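Local coordinates for protein Exo-beta-1,4-mannosidase (PDB 4LYP) that probably releases terminal beta-1,4-linked mannose from the non-reducing ends of mannosides by hydrolysis and can transfer the sugar to an acceptor, as a fungal family 5 glycoside hydrolase, at residues S269-D272 with E273-D277; E320-S323 with K324-A327. All blocks are in the same frame, centred on the assembly; numbering follows the deposited sequence. Where two conformers were deposited one is given.

Interaction 1: S269-D272 with E273-D277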
loop_
_atom_site.group_PDB
_atom_site.type_symbol
_atom_site.label_atom_id
_atom_site.label_comp_id
_atom_site.label_asym_id
_atom_site.label_seq_id
_atom_site.Cartn_x
_atom_site.Cartn_y
_atom_site.Cartn_z
ATOM N N SER A 269 12.502 -0.011 1.456
ATOM C CA SER A 269 13.802 0.333 0.908
ATOM C C SER A 269 14.341 1.611 1.552
ATOM O O SER A 269 14.895 2.485 0.874
ATOM C CB SER A 269 13.782 0.409 -0.605
ATOM O OG SER A 269 13.392 -0.835 -1.148
ATOM N N LYS A 270 14.222 1.730 2.870
ATOM C CA LYS A 270 14.615 2.922 3.586
ATOM C C LYS A 270 16.016 2.866 4.103
ATOM O O LYS A 270 16.493 3.852 4.656
ATOM C CB LYS A 270 13.675 3.260 4.666
ATOM C CG LYS A 270 13.643 2.475 5.851
ATOM C CD LYS A 270 12.783 3.178 7.022
ATOM C CE LYS A 270 13.165 4.336 7.937
ATOM N NZ LYS A 270 12.317 4.280 9.214
ATOM N N LEU A 271 16.681 1.712 3.990
ATOM C CA LEU A 271 17.997 1.497 4.642
ATOM C C LEU A 271 19.093 1.506 3.604
ATOM O O LEU A 271 19.284 2.541 2.943
ATOM C CB LEU A 271 17.908 0.178 5.475
ATOM C CG LEU A 271 16.840 0.244 6.587
ATOM C CD1 LEU A 271 16.777 -1.096 7.340
ATOM C CD2 LEU A 271 17.045 1.379 7.604
ATOM N N ASP A 272 19.745 0.389 3.371
ATOM C CA ASP A 272 20.889 0.322 2.439
ATOM C C ASP A 272 20.609 -0.755 1.372
ATOM O O ASP A 272 19.554 -1.413 1.364
ATOM C CB ASP A 272 22.197 0.078 3.255
ATOM C CG ASP A 272 22.178 -1.233 4.054
ATOM O OD1 ASP A 272 21.145 -1.985 4.050
ATOM O OD2 ASP A 272 23.136 -1.481 4.820
ATOM N N GLU A 273 21.634 -0.938 0.519
ATOM C CA GLU A 273 21.462 -1.938 -0.567
ATOM C C GLU A 273 21.391 -3.380 -0.006
ATOM O O GLU A 273 20.720 -4.209 -0.553
ATOM C CB GLU A 273 22.569 -1.808 -1.575
ATOM C CG GLU A 273 22.132 -2.429 -2.974
ATOM C CD GLU A 273 23.117 -2.184 -4.146
ATOM O OE1 GLU A 273 24.216 -1.673 -3.845
ATOM O OE2 GLU A 273 22.836 -2.597 -5.355
ATOM N N TYR A 274 22.069 -3.655 1.126
ATOM C CA TYR A 274 22.023 -4.985 1.733
ATOM C C TYR A 274 20.576 -5.309 2.109
ATOM O O TYR A 274 20.073 -6.390 1.846
ATOM C CB TYR A 274 22.909 -4.990 3.040
ATOM C CG TYR A 274 22.894 -6.329 3.747
ATOM C CD1 TYR A 274 23.821 -7.301 3.369
ATOM C CD2 TYR A 274 21.914 -6.650 4.727
ATOM C CE1 TYR A 274 23.806 -8.570 3.960
ATOM C CE2 TYR A 274 21.911 -7.929 5.304
ATOM C CZ TYR A 274 22.868 -8.848 4.917
ATOM O OH TYR A 274 22.884 -10.109 5.513
ATOM N N ASP A 275 19.899 -4.363 2.770
ATOM C CA ASP A 275 18.499 -4.561 3.160
ATOM C C ASP A 275 17.638 -4.756 1.895
ATOM O O ASP A 275 16.729 -5.607 1.865
ATOM C CB ASP A 275 18.037 -3.344 3.945
ATOM C CG ASP A 275 16.546 -3.324 4.245
ATOM O OD1 ASP A 275 16.104 -4.136 5.102
ATOM O OD2 ASP A 275 15.868 -2.457 3.664
ATOM N N PHE A 276 17.886 -3.914 0.874
ATOM C CA PHE A 276 17.147 -4.059 -0.398
ATOM C C PHE A 276 17.295 -5.436 -0.991
ATOM O O PHE A 276 16.294 -6.064 -1.427
ATOM C CB PHE A 276 17.649 -2.951 -1.349
ATOM C CG PHE A 276 16.924 -2.884 -2.661
ATOM C CD1 PHE A 276 17.363 -3.636 -3.758
ATOM C CD2 PHE A 276 15.796 -2.035 -2.810
ATOM C CE1 PHE A 276 16.697 -3.510 -4.978
ATOM C CE2 PHE A 276 15.145 -1.930 -4.018
ATOM C CZ PHE A 276 15.606 -2.645 -5.092
ATOM N N ASP A 277 18.516 -5.950 -1.060
ATOM C CA ASP A 277 18.768 -7.258 -1.656
ATOM C C ASP A 277 18.211 -8.400 -0.808
ATOM O O ASP A 277 17.768 -9.419 -1.312
ATOM C CB ASP A 277 20.273 -7.459 -1.936
ATOM C CG ASP A 277 20.767 -6.554 -3.030
ATOM O OD1 ASP A 277 19.956 -5.976 -3.787
ATOM O OD2 ASP A 277 21.999 -6.472 -3.225
HETATM O O HOH W 1 13.666 -0.882 4.052
HETATM O O HOH W 2 16.773 -0.498 2.009
#
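Asp-272 is the N-cap of helix 273-280: its OD1 accepts from Asp-275 N over 3.0 Å, the donor standing 36° above the carboxylate plane, while its carbonyl O begins the helical bonding by taking Phe-276 N at 3.0 Å. The carboxylate can fold back over the helix start because CG sits between the backbone N and the carbonyl carbon (chi1 60°). The side chain of Asp-275 returns toward the loop: its OD2 lies 3.8 Å from Leu-271 CB, and Leu-271 CD1 reaches 3.8 Å from Asp-275 CG. Two waters each donate to Asp-275 OD2, both at 2.7 Å. One accepts from Lys-270 N; the other accepts from Leu-271 N and also donates to Asp-272 O, so through two waters Asp-275 OD2 is joined to two N-H groups and a carbonyl of the turn. Asp-275 OD1 forms a salt bridge with Arg-278 NH2. Ser-269 OG meets the Phe-276 ring at its edge, 3.2 Å from CD2, and is itself hydrogen-bonded to Thr-289 O. The turn lies between strand 262-264 and helix 273-280, with Ser-269 and Phe-276 against strand 288-292, and Phe-276 packs on Ala-326 and Leu-329 of helix 308-329.

Interaction 2: E320-S323 with K324-A327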
loop_
_atom_site.group_PDB
_atom_site.type_symbol
_atom_site.label_atom_id
_atom_site.label_comp_id
_atom_site.label_asym_id
_atom_site.label_seq_id
_atom_site.Cartn_x
_atom_site.Cartn_y
_atom_site.Cartn_z
ATOM N N GLU A 320 16.814 8.315 -7.342
ATOM C CA GLU A 320 18.024 7.981 -8.088
ATOM C C GLU A 320 18.664 6.707 -7.533
ATOM O O GLU A 320 19.048 5.775 -8.246
ATOM C CB GLU A 320 19.005 9.163 -7.908
ATOM C CG GLU A 320 20.393 8.858 -7.371
ATOM C CD GLU A 320 20.978 9.911 -6.360
ATOM O OE1 GLU A 320 21.254 11.148 -6.790
ATOM O OE2 GLU A 320 21.208 9.429 -5.148
ATOM N N SER A 321 18.882 6.698 -6.211
ATOM C CA SER A 321 19.632 5.602 -5.576
ATOM C C SER A 321 18.838 4.308 -5.650
ATOM O O SER A 321 19.369 3.231 -5.965
ATOM C CB SER A 321 20.070 5.964 -4.185
ATOM O OG SER A 321 18.930 6.250 -3.362
ATOM N N ARG A 322 17.511 4.357 -5.392
ATOM C CA ARG A 322 16.710 3.137 -5.383
ATOM C C ARG A 322 16.565 2.583 -6.822
ATOM O O ARG A 322 16.555 1.359 -7.030
ATOM C CB ARG A 322 15.339 3.342 -4.706
ATOM C CG ARG A 322 15.420 3.173 -3.181
ATOM C CD ARG A 322 16.468 4.047 -2.505
ATOM N NE ARG A 322 16.416 3.925 -1.063
ATOM C CZ ARG A 322 17.259 4.533 -0.234
ATOM N NH1 ARG A 322 18.196 5.305 -0.764
ATOM N NH2 ARG A 322 17.136 4.365 1.083
ATOM N N SER A 323 16.502 3.477 -7.837
ATOM C CA SER A 323 16.468 3.063 -9.245
ATOM C C SER A 323 17.749 2.256 -9.519
ATOM O O SER A 323 17.699 1.205 -10.191
ATOM C CB SER A 323 16.357 4.267 -10.140
ATOM O OG SER A 323 16.461 3.846 -11.517
ATOM N N LYS A 324 18.898 2.710 -8.976
ATOM C CA LYS A 324 20.125 2.001 -9.246
ATOM C C LYS A 324 20.142 0.601 -8.556
ATOM O O LYS A 324 20.607 -0.392 -9.124
ATOM C CB LYS A 324 21.286 2.864 -8.770
ATOM C CG LYS A 324 21.577 4.027 -9.724
ATOM C CD LYS A 324 22.285 3.568 -10.977
ATOM C CE LYS A 324 23.103 4.652 -11.680
ATOM N NZ LYS A 324 24.015 4.036 -12.704
ATOM N N TRP A 325 19.597 0.517 -7.324
ATOM C CA TRP A 325 19.541 -0.755 -6.635
ATOM C C TRP A 325 18.710 -1.745 -7.442
ATOM O O TRP A 325 19.019 -2.957 -7.549
ATOM C CB TRP A 325 18.992 -0.592 -5.250
ATOM C CG TRP A 325 19.824 0.241 -4.338
ATOM C CD1 TRP A 325 21.082 0.741 -4.541
ATOM C CD2 TRP A 325 19.447 0.665 -3.007
ATOM N NE1 TRP A 325 21.463 1.486 -3.461
ATOM C CE2 TRP A 325 20.521 1.489 -2.500
ATOM C CE3 TRP A 325 18.264 0.542 -2.265
ATOM C CZ2 TRP A 325 20.458 2.093 -1.238
ATOM C CZ3 TRP A 325 18.264 1.129 -1.008
ATOM C CH2 TRP A 325 19.321 1.863 -0.509
ATOM N N ALA A 326 17.570 -1.258 -7.946
ATOM C CA ALA A 326 16.710 -2.164 -8.739
ATOM C C ALA A 326 17.422 -2.613 -10.027
ATOM O O ALA A 326 17.319 -3.774 -10.437
ATOM C CB ALA A 326 15.398 -1.480 -9.060
ATOM N N ALA A 327 18.137 -1.673 -10.669
ATOM C CA ALA A 327 18.856 -1.995 -11.893
ATOM C C ALA A 327 19.905 -3.092 -11.661
ATOM O O ALA A 327 20.124 -3.961 -12.489
ATOM C CB ALA A 327 19.444 -0.749 -12.555
#
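Arg-322 lays its guanidinium over one face of the Trp-325 indole, three residues further along the same helix. The planes are inclined by 29°, and Trp-325 CH2 stands beneath the middle of the guanidinium, 3.4 Å from Arg-322 CZ. The aliphatic part joins in: Arg-322 CD makes a CH-pi contact 4.1 Å from the centroid of the six-membered ring of Trp-325, over its face. The arginine side chain sets out away from residues 324-327, and the bend at chi2 (54°) brings its end back alongside the indole. Ser-321 O lies over the indole as well, 3.3 Å from Trp-325 CD1, while accepting the helical bond from Trp-325 N at 3.0 Å. The rotation of the guanidinium is fixed from its edge, where Arg-322 NH1 donates in plane to Ser-321 OG at 2.9 Å, and NE probably bonds to the loop ahead of helix 273-280. Ser-321 OG is also bonded to Asp-317 O, one turn earlier. On another side of the helix, Ser-323 OG reaches Ser-383 O. Helix 308-329 thus packs through Arg-322 and Ala-326 on strands 288-292 and 333-338 of the TIM barrel, while Trp-325 touches Glu-273 of helix 273-280.

In the fold
From the N terminus, the chain leaves strand 262-264 and reaches interaction 1, which closes the short loop into helix 273-280; it then runs through strand 288-292 into helix 308-329, where interaction 2 covers about two turns near the C-terminal end of the helix, ahead of strand 333-338. The two are local and in series, neither nested nor crossed, with centres about 10 Å apart. They meet directly: Ser-269 O probably accepts from Arg-322 NE at 2.9 Å, Trp-325 CH2 packs 3.5 Å from Asp-272 C, and Phe-276 CE1 lies 3.5 Å from Trp-325 O. Together they tie helices 273-280 and 308-329 to each other and to strand 288-292, which lies between them in the chain, on the outside of the TIM barrel.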